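Local coordinates for protein putative NADH-flavin reductase (Lactobacillus casei ATCC 334, PDB 3H2S) that binds NADPH in a Rossmann-type fold and is probably an oxidoreductase that uses NAD or NADP, at residues S14-E19 / A195-L200; A46-E51 / E57-S62; H88-L93 / A149-I154. All coordinates share one frame; numbering follows the deposited sequence.

Interaction 1 of 3, residues S14-E19 / A195-L200; sequences SAIVAE and AILDQL
Ile16 and Ile196 make the closest apolar contact between these two helices, their CD1 methyls 3.6 Å apart and their side chains roughly perpendicular. The branch of Ile16 divides the work. Its CG1 arm lies beside the backbone N and carries CD1 to Ile196, while CG2, anti to that N, faces the CD2 methyl of Leu197 at 4.1 Å. The same Leu197 CD2 also rests against the Ile16 carbonyl O, so one leucine methyl meets both side chain and backbone.

The second contact is made by the methylene part of Glu19, which runs alongside Leu197, the two side chains pointing opposite ways, with Glu19 CG 3.7 Å from Leu197 CG. CG stands anti to the backbone N (chi1 -179°), and the bend at chi2 turns the carboxylate aside to salt bridges with Arg23 and Arg22. Asp198 shares Arg23, which probably eases the nearness of two like charges.

The segment axes approach to 10.0 Å at -50°. Helix 11-22, which follows the NADPH-binding glycine-rich turn, and helix 189-201 thus pack side by side on the Rossmann sheet, where Ile16 and Ile196 both touch Val67 of strand 65-68 and Ile103 of strand 99-103.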
loop_
_atom_site.group_PDB
_atom_site.type_symbol
_atom_site.label_atom_id
_atom_site.label_comp_id
_atom_site.label_asym_id
_atom_site.label_seq_id
_atom_site.Cartn_x
_atom_site.Cartn_y
_atom_site.Cartn_z
ATOM N N SER A 14 -12.384 -10.798 -18.472
ATOM C CA SER A 14 -13.382 -11.663 -19.065
ATOM C C SER A 14 -12.719 -12.882 -19.714
ATOM O O SER A 14 -13.264 -13.989 -19.675
ATOM C CB SER A 14 -14.225 -10.901 -20.082
ATOM O OG SER A 14 -13.425 -10.433 -21.144
ATOM N N ALA A 15 -11.503 -12.688 -20.217
ATOM C CA ALA A 15 -10.727 -13.775 -20.808
ATOM C C ALA A 15 -10.288 -14.751 -19.714
ATOM O O ALA A 15 -10.301 -15.973 -19.912
ATOM C CB ALA A 15 -9.523 -13.219 -21.528
ATOM N N ILE A 16 -9.891 -14.198 -18.568
ATOM C CA ILE A 16 -9.514 -14.998 -17.396
ATOM C C ILE A 16 -10.691 -15.822 -16.873
ATOM O O ILE A 16 -10.544 -17.009 -16.553
ATOM C CB ILE A 16 -8.969 -14.109 -16.265
ATOM C CG1 ILE A 16 -7.638 -13.458 -16.705
ATOM C CG2 ILE A 16 -8.799 -14.923 -14.986
ATOM C CD1 ILE A 16 -7.328 -12.125 -15.996
ATOM N N VAL A 17 -11.870 -15.205 -16.819
ATOM C CA VAL A 17 -13.068 -15.922 -16.377
ATOM C C VAL A 17 -13.357 -17.107 -17.289
ATOM O O VAL A 17 -13.543 -18.235 -16.816
ATOM C CB VAL A 17 -14.310 -14.998 -16.291
ATOM C CG1 VAL A 17 -15.593 -15.833 -16.097
ATOM C CG2 VAL A 17 -14.154 -14.004 -15.150
ATOM N N ALA A 18 -13.235 -16.890 -18.601
ATOM C CA ALA A 18 -13.495 -17.943 -19.576
ATOM C C ALA A 18 -12.484 -19.088 -19.460
ATOM O O ALA A 18 -12.859 -20.267 -19.451
ATOM C CB ALA A 18 -13.485 -17.366 -21.001
ATOM N N GLU A 19 -11.211 -18.740 -19.332
ATOM C CA GLU A 19 -10.161 -19.747 -19.233
ATOM C C GLU A 19 -10.319 -20.522 -17.926
ATOM O O GLU A 19 -10.115 -21.736 -17.890
ATOM C CB GLU A 19 -8.770 -19.107 -19.304
ATOM C CG GLU A 19 -7.617 -20.128 -19.234
ATOM C CD GLU A 19 -7.615 -21.099 -20.417
ATOM O OE1 GLU A 19 -8.252 -20.780 -21.451
ATOM O OE2 GLU A 19 -6.990 -22.186 -20.312
ATOM N N ALA A 195 -1.525 -17.846 -19.360
ATOM C CA ALA A 195 -0.386 -17.647 -18.456
ATOM C C ALA A 195 -0.824 -17.528 -16.996
ATOM O O ALA A 195 -0.180 -18.044 -16.097
ATOM C CB ALA A 195 0.428 -16.401 -18.892
ATOM N N ILE A 196 -1.885 -16.768 -16.758
ATOM C CA ILE A 196 -2.431 -16.625 -15.427
ATOM C C ILE A 196 -2.929 -17.939 -14.835
ATOM O O ILE A 196 -2.543 -18.301 -13.724
ATOM C CB ILE A 196 -3.531 -15.549 -15.410
ATOM C CG1 ILE A 196 -2.888 -14.168 -15.653
ATOM C CG2 ILE A 196 -4.289 -15.588 -14.072
ATOM C CD1 ILE A 196 -3.888 -13.021 -15.818
ATOM N N LEU A 197 -3.727 -18.679 -15.603
ATOM C CA LEU A 197 -4.260 -19.942 -15.144
ATOM C C LEU A 197 -3.160 -20.976 -15.004
ATOM O O LEU A 197 -3.209 -21.798 -14.100
ATOM C CB LEU A 197 -5.381 -20.456 -16.057
ATOM C CG LEU A 197 -6.798 -20.076 -15.599
ATOM C CD1 LEU A 197 -7.096 -20.620 -14.208
ATOM C CD2 LEU A 197 -6.997 -18.567 -15.650
ATOM N N ASP A 198 -2.139 -20.889 -15.855
ATOM C CA ASP A 198 -0.976 -21.773 -15.719
ATOM C C ASP A 198 -0.330 -21.583 -14.356
ATOM O O ASP A 198 0.056 -22.550 -13.706
ATOM C CB ASP A 198 0.045 -21.518 -16.830
ATOM C CG ASP A 198 -0.310 -22.241 -18.121
ATOM O OD1 ASP A 198 -1.302 -23.001 -18.132
ATOM O OD2 ASP A 198 0.411 -22.052 -19.118
ATOM N N GLN A 199 -0.129 -20.324 -13.967
ATOM C CA GLN A 199 0.479 -20.023 -12.663
ATOM C C GLN A 199 -0.417 -20.469 -11.516
ATOM O O GLN A 199 0.067 -20.952 -10.503
ATOM C CB GLN A 199 0.792 -18.530 -12.552
ATOM C CG GLN A 199 1.995 -18.097 -13.361
ATOM C CD GLN A 199 3.292 -18.730 -12.872
ATOM O OE1 GLN A 199 3.462 -18.980 -11.682
ATOM N NE2 GLN A 199 4.169 -19.067 -13.799
ATOM N N LEU A 200 -1.721 -20.226 -11.631
ATOM C CA LEU A 200 -2.657 -20.648 -10.584
ATOM C C LEU A 200 -2.605 -22.168 -10.367
ATOM O O LEU A 200 -2.641 -22.648 -9.229
ATOM C CB LEU A 200 -4.076 -20.218 -10.947
ATOM C CG LEU A 200 -4.699 -19.031 -10.207
ATOM C CD1 LEU A 200 -3.677 -18.131 -9.554
ATOM C CD2 LEU A 200 -5.689 -18.268 -11.075
#

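Interaction 2 of 3, residues A46-E51 / E57-S62; sequences ATLVKE and EADLDS
Lys50 and Asp59 reach for each other from opposite directions and meet in a salt bridge, Lys50 NZ lying 2.7 Å from Asp59 OD2. The ammonium uses the syn lone pair of that oxygen, on the side of the other carboxylate oxygen, yet Asp59 OD1 stays 3.6 Å from Lys50 NZ, so the grip is one-sided. Lys50 leaves the backbone extended, with CG anti to N (chi1 -171°), then bends at chi3 and chi4; its CD and CE consequently run close by OD2 before the charged end arrives. The bridge ties the residue that follows strand 46-49, an outermost strand of the Rossmann sheet within this chain, to the short, weakly bonded helix 57-60 that leads on to strand 65-68. Asp59 OD2 has a second donor in the backbone N of Thr56, just ahead of the helix, which would help hold the carboxylate's rotation. With an alanine at Lys50 the ammonium is gone, and Asp59 OD2 is likely to be left with Thr56 N but no charged partner. Leu48, on the strand itself, lies across Asp59, its CD2 4.2 Å from Asp59 CG, and both Leu48 and Lys50 also touch Leu55 of the intervening loop.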
loop_
_atom_site.group_PDB
_atom_site.type_symbol
_atom_site.label_atom_id
_atom_site.label_comp_id
_atom_site.label_asym_id
_atom_site.label_seq_id
_atom_site.Cartn_x
_atom_site.Cartn_y
_atom_site.Cartn_z
ATOM N N ALA A 46 -21.012 -16.794 -11.146
ATOM C CA ALA A 46 -21.371 -16.212 -9.856
ATOM C C ALA A 46 -20.747 -14.834 -9.704
ATOM O O ALA A 46 -19.655 -14.580 -10.197
ATOM C CB ALA A 46 -20.950 -17.126 -8.708
ATOM N N THR A 47 -21.471 -13.935 -9.060
ATOM C CA THR A 47 -21.156 -12.519 -9.116
ATOM C C THR A 47 -21.089 -11.977 -7.680
ATOM O O THR A 47 -21.837 -12.424 -6.801
ATOM C CB THR A 47 -22.257 -11.808 -9.958
ATOM O OG1 THR A 47 -21.727 -11.390 -11.219
ATOM C CG2 THR A 47 -22.897 -10.691 -9.236
ATOM N N LEU A 48 -20.112 -11.120 -7.405
ATOM C CA LEU A 48 -20.177 -10.261 -6.221
ATOM C C LEU A 48 -20.119 -8.787 -6.619
ATOM O O LEU A 48 -19.134 -8.337 -7.212
ATOM C CB LEU A 48 -19.033 -10.592 -5.258
ATOM C CG LEU A 48 -18.880 -9.627 -4.078
ATOM C CD1 LEU A 48 -20.086 -9.734 -3.122
ATOM C CD2 LEU A 48 -17.563 -9.926 -3.356
ATOM N N VAL A 49 -21.224 -8.074 -6.408
ATOM C CA VAL A 49 -21.319 -6.674 -6.824
ATOM C C VAL A 49 -20.879 -5.783 -5.678
ATOM O O VAL A 49 -21.649 -5.523 -4.743
ATOM C CB VAL A 49 -22.762 -6.274 -7.261
ATOM C CG1 VAL A 49 -22.797 -4.813 -7.720
ATOM C CG2 VAL A 49 -23.258 -7.172 -8.381
ATOM N N LYS A 50 -19.612 -5.378 -5.721
ATOM C CA LYS A 50 -19.006 -4.658 -4.624
ATOM C C LYS A 50 -17.801 -3.885 -5.135
ATOM O O LYS A 50 -17.088 -4.341 -6.030
ATOM C CB LYS A 50 -18.572 -5.637 -3.530
ATOM C CG LYS A 50 -18.122 -4.962 -2.246
ATOM C CD LYS A 50 -17.679 -5.996 -1.226
ATOM C CE LYS A 50 -18.784 -6.326 -0.276
ATOM N NZ LYS A 50 -18.265 -6.653 1.092
ATOM N N GLU A 51 -17.616 -2.685 -4.606
ATOM C CA GLU A 51 -16.394 -1.917 -4.859
ATOM C C GLU A 51 -15.163 -2.686 -4.373
ATOM O O GLU A 51 -15.143 -3.202 -3.260
ATOM C CB GLU A 51 -16.480 -0.565 -4.147
ATOM C CG GLU A 51 -17.590 0.326 -4.658
ATOM C CD GLU A 51 -17.722 1.607 -3.846
ATOM O OE1 GLU A 51 -17.086 1.708 -2.771
ATOM O OE2 GLU A 51 -18.464 2.516 -4.284
ATOM N N GLU A 57 -12.157 -9.499 4.378
ATOM C CA GLU A 57 -11.536 -10.806 4.519
ATOM C C GLU A 57 -12.561 -11.912 4.316
ATOM O O GLU A 57 -12.307 -12.862 3.578
ATOM C CB GLU A 57 -10.866 -10.947 5.885
ATOM C CG GLU A 57 -9.409 -10.560 5.877
ATOM C CD GLU A 57 -8.669 -11.065 7.104
ATOM O OE1 GLU A 57 -9.206 -11.958 7.803
ATOM O OE2 GLU A 57 -7.557 -10.561 7.369
ATOM N N ALA A 58 -13.759 -11.721 4.871
ATOM C CA ALA A 58 -14.832 -12.699 4.730
ATOM C C ALA A 58 -15.242 -12.952 3.273
ATOM O O ALA A 58 -15.555 -14.091 2.901
ATOM C CB ALA A 58 -16.044 -12.298 5.572
ATOM N N ASP A 59 -15.282 -11.892 2.465
ATOM C CA ASP A 59 -15.615 -12.025 1.044
ATOM C C ASP A 59 -14.698 -13.032 0.360
ATOM O O ASP A 59 -15.069 -13.637 -0.650
ATOM C CB ASP A 59 -15.517 -10.669 0.320
ATOM C CG ASP A 59 -16.624 -9.710 0.709
ATOM O OD1 ASP A 59 -17.725 -10.183 1.068
ATOM O OD2 ASP A 59 -16.370 -8.478 0.720
ATOM N N LEU A 60 -13.458 -13.100 0.830
ATOM C CA LEU A 60 -12.416 -13.844 0.138
ATOM C C LEU A 60 -12.070 -15.176 0.805
ATOM O O LEU A 60 -11.189 -15.885 0.340
ATOM C CB LEU A 60 -11.148 -12.995 -0.014
ATOM C CG LEU A 60 -11.142 -11.921 -1.104
ATOM C CD1 LEU A 60 -9.729 -11.459 -1.407
ATOM C CD2 LEU A 60 -11.832 -12.407 -2.365
ATOM N N ASP A 61 -12.721 -15.505 1.913
ATOM C CA ASP A 61 -12.259 -16.650 2.695
ATOM C C ASP A 61 -12.596 -18.006 2.078
ATOM O O ASP A 61 -11.885 -18.989 2.302
ATOM C CB ASP A 61 -12.711 -16.574 4.155
ATOM C CG ASP A 61 -11.697 -17.199 5.109
ATOM O OD1 ASP A 61 -10.652 -17.696 4.628
ATOM O OD2 ASP A 61 -11.939 -17.189 6.338
ATOM N N SER A 62 -13.604 -18.036 1.214
ATOM C CA SER A 62 -13.916 -19.260 0.484
ATOM C C SER A 62 -13.063 -19.459 -0.772
ATOM O O SER A 62 -13.142 -20.510 -1.418
ATOM C CB SER A 62 -15.404 -19.325 0.131
ATOM O OG SER A 62 -15.728 -18.355 -0.846
#

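Interaction 3 of 3, residues H88-L93 / A149-I154; sequences HLVSLL and ANVNWI
Leu93 and Val151 bring the two backbones nearest, their CA atoms 6.6 Å apart, where the chain leaving helix 80-91 passes the chain that approaches strand 153-158. On the helical side Leu92 N and Leu93 N bond to Leu89 O and Val90 O, three residues back, and the bond from Leu92 N to His88 O is weak. Ser91 OG donates to His88 O, 2.6 Å away, and lies 21° out of the carbonyl plane. On the other side Val151 is extended, and the chain then folds through an inverse gamma turn centred on Asn152, with a weak bond from Trp153 N to Val151 O. No hydrogen bond spans the two segments.

What joins them is Val151, whose CB is directed toward segment 88-93 and whose two methyls make the contact. Its CG1, anti to the backbone N (chi1 164°), comes to 4.1 Å from Leu93 CB. The second methyl, CG2, meets two things: the carbonyl oxygen Leu93 O at 4.0 Å and, a little farther off, Val90 CG1 at 4.3 Å. Val90 and Leu93, three residues apart, are thus both touched by one valine, in light van der Waals contact. Beyond the pair, Ser91 and Asn150 pack on Asp84 and Tyr137 of the second subunit.

The contact joins helix 80-91 and the residues just after it to the chain leading into strand 153-158. Leu93 packs on Ala100 of strand 99-103, the neighbour in the sheet of strand 153-158, while Val90 touches Phe144 and Leu145 of helix 132-145. Helix 80-91 is thereby set against both the sheet and the helix that precedes strand 153-158.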
loop_
_atom_site.group_PDB
_atom_site.type_symbol
_atom_site.label_atom_id
_atom_site.label_comp_id
_atom_site.label_asym_id
_atom_site.label_seq_id
_atom_site.Cartn_x
_atom_site.Cartn_y
_atom_site.Cartn_z
ATOM N N HIS A 88 -4.917 -2.897 -1.002
ATOM C CA HIS A 88 -6.095 -3.387 -0.297
ATOM C C HIS A 88 -6.158 -4.910 -0.374
ATOM O O HIS A 88 -6.426 -5.586 0.629
ATOM C CB HIS A 88 -7.385 -2.780 -0.870
ATOM C CG HIS A 88 -8.610 -3.156 -0.094
ATOM N ND1 HIS A 88 -8.737 -2.883 1.251
ATOM C CD2 HIS A 88 -9.658 -3.955 -0.416
ATOM C CE1 HIS A 88 -9.868 -3.405 1.698
ATOM N NE2 HIS A 88 -10.426 -4.090 0.716
ATOM N N LEU A 89 -5.990 -5.447 -1.580
ATOM C CA LEU A 89 -6.004 -6.912 -1.751
ATOM C C LEU A 89 -4.963 -7.623 -0.879
ATOM O O LEU A 89 -5.264 -8.619 -0.212
ATOM C CB LEU A 89 -5.803 -7.292 -3.225
ATOM C CG LEU A 89 -5.889 -8.801 -3.509
ATOM C CD1 LEU A 89 -7.124 -9.453 -2.861
ATOM C CD2 LEU A 89 -5.845 -9.096 -5.010
ATOM N N VAL A 90 -3.722 -7.147 -0.934
ATOM C CA VAL A 90 -2.664 -7.678 -0.074
ATOM C C VAL A 90 -3.057 -7.667 1.408
ATOM O O VAL A 90 -2.825 -8.642 2.135
ATOM C CB VAL A 90 -1.310 -6.945 -0.300
ATOM C CG1 VAL A 90 -0.297 -7.316 0.802
ATOM C CG2 VAL A 90 -0.741 -7.315 -1.683
ATOM N N SER A 91 -3.741 -6.617 1.841
ATOM C CA SER A 91 -4.104 -6.505 3.248
ATOM C C SER A 91 -5.091 -7.586 3.670
ATOM O O SER A 91 -5.176 -7.925 4.852
ATOM C CB SER A 91 -4.668 -5.119 3.554
ATOM O OG SER A 91 -6.034 -5.020 3.175
ATOM N N LEU A 92 -5.798 -8.164 2.696
ATOM C CA LEU A 92 -6.788 -9.211 2.980
ATOM C C LEU A 92 -6.146 -10.592 2.938
ATOM O O LEU A 92 -6.800 -11.591 3.223
ATOM C CB LEU A 92 -7.929 -9.166 1.954
ATOM C CG LEU A 92 -8.637 -7.827 1.753
ATOM C CD1 LEU A 92 -9.685 -7.938 0.649
ATOM C CD2 LEU A 92 -9.286 -7.398 3.077
ATOM N N LEU A 93 -4.903 -10.662 2.474
ATOM C CA LEU A 93 -4.255 -11.952 2.295
ATOM C C LEU A 93 -3.207 -12.288 3.354
ATOM O O LEU A 93 -2.492 -13.277 3.225
ATOM C CB LEU A 93 -3.654 -12.046 0.898
ATOM C CG LEU A 93 -4.642 -11.724 -0.223
ATOM C CD1 LEU A 93 -3.944 -11.846 -1.542
ATOM C CD2 LEU A 93 -5.849 -12.656 -0.143
ATOM N N ALA A 149 6.964 -10.265 1.638
ATOM C CA ALA A 149 7.664 -11.544 1.493
ATOM C C ALA A 149 6.818 -12.729 1.937
ATOM O O ALA A 149 7.207 -13.878 1.738
ATOM C CB ALA A 149 8.948 -11.520 2.268
ATOM N N ASN A 150 5.735 -12.454 2.655
ATOM C CA ASN A 150 4.949 -13.502 3.295
ATOM C C ASN A 150 3.508 -13.608 2.766
ATOM O O ASN A 150 2.636 -14.181 3.411
ATOM C CB ASN A 150 4.955 -13.288 4.807
ATOM C CG ASN A 150 6.367 -13.179 5.366
ATOM O OD1 ASN A 150 6.732 -12.172 5.977
ATOM N ND2 ASN A 150 7.197 -14.180 5.072
ATOM N N VAL A 151 3.300 -13.153 1.538
ATOM C CA VAL A 151 2.026 -13.304 0.862
ATOM C C VAL A 151 2.291 -14.012 -0.452
ATOM O O VAL A 151 3.367 -13.826 -1.055
ATOM C CB VAL A 151 1.364 -11.909 0.609
ATOM C CG1 VAL A 151 0.238 -12.002 -0.424
ATOM C CG2 VAL A 151 0.816 -11.352 1.936
ATOM N N ASN A 152 1.357 -14.864 -0.885
ATOM C CA ASN A 152 1.580 -15.632 -2.120
ATOM C C ASN A 152 1.172 -14.863 -3.381
ATOM O O ASN A 152 0.226 -15.246 -4.083
ATOM C CB ASN A 152 0.891 -17.006 -2.075
ATOM C CG ASN A 152 1.547 -17.949 -1.080
ATOM O OD1 ASN A 152 2.764 -17.906 -0.869
ATOM N ND2 ASN A 152 0.745 -18.808 -0.466
ATOM N N TRP A 153 1.840 -13.744 -3.628
ATOM C CA TRP A 153 1.520 -12.928 -4.796
ATOM C C TRP A 153 2.371 -13.335 -5.988
ATOM O O TRP A 153 3.399 -13.991 -5.829
ATOM C CB TRP A 153 1.683 -11.432 -4.493
ATOM C CG TRP A 153 3.075 -11.024 -4.104
ATOM C CD1 TRP A 153 3.567 -10.887 -2.834
ATOM C CD2 TRP A 153 4.174 -10.759 -4.989
ATOM N NE1 TRP A 153 4.883 -10.504 -2.879
ATOM C CE2 TRP A 153 5.270 -10.389 -4.189
ATOM C CE3 TRP A 153 4.296 -10.654 -6.385
ATOM C CZ2 TRP A 153 6.500 -10.032 -4.735
ATOM C CZ3 TRP A 153 5.521 -10.287 -6.918
ATOM C CH2 TRP A 153 6.593 -9.965 -6.097
ATOM N N ILE A 154 1.849 -13.079 -7.183
ATOM C CA ILE A 154 2.560 -13.339 -8.418
ATOM C C ILE A 154 2.305 -12.150 -9.353
ATOM O O ILE A 154 1.170 -11.706 -9.513
ATOM C CB ILE A 154 2.063 -14.626 -9.106
ATOM C CG1 ILE A 154 2.304 -15.862 -8.231
ATOM C CG2 ILE A 154 2.744 -14.814 -10.470
ATOM C CD1 ILE A 154 1.488 -17.072 -8.686
#

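How the interactions relate
The three contacts show how chemistry follows depth in one Rossmann-type domain. Interactions 1 and 3 are buried and joined across by packing alone, the first a helix-helix contact and the third a helix and its exit resting on the lead-in to a strand. Interaction 2, at the surface, is instead held chiefly by a charged pair between the sheet's edge and a short helix. Along the chain, 46-51 / 57-62 and 88-93 / 149-154 follow one another within the span that interaction 1 closes. Interactions 2 and 3 both reach the same sheet and meet directly, Leu60 CD1 lying 3.6 Å from Leu89 CD1, whereas interaction 1 touches only interaction 3, through Gln199 and Ile154.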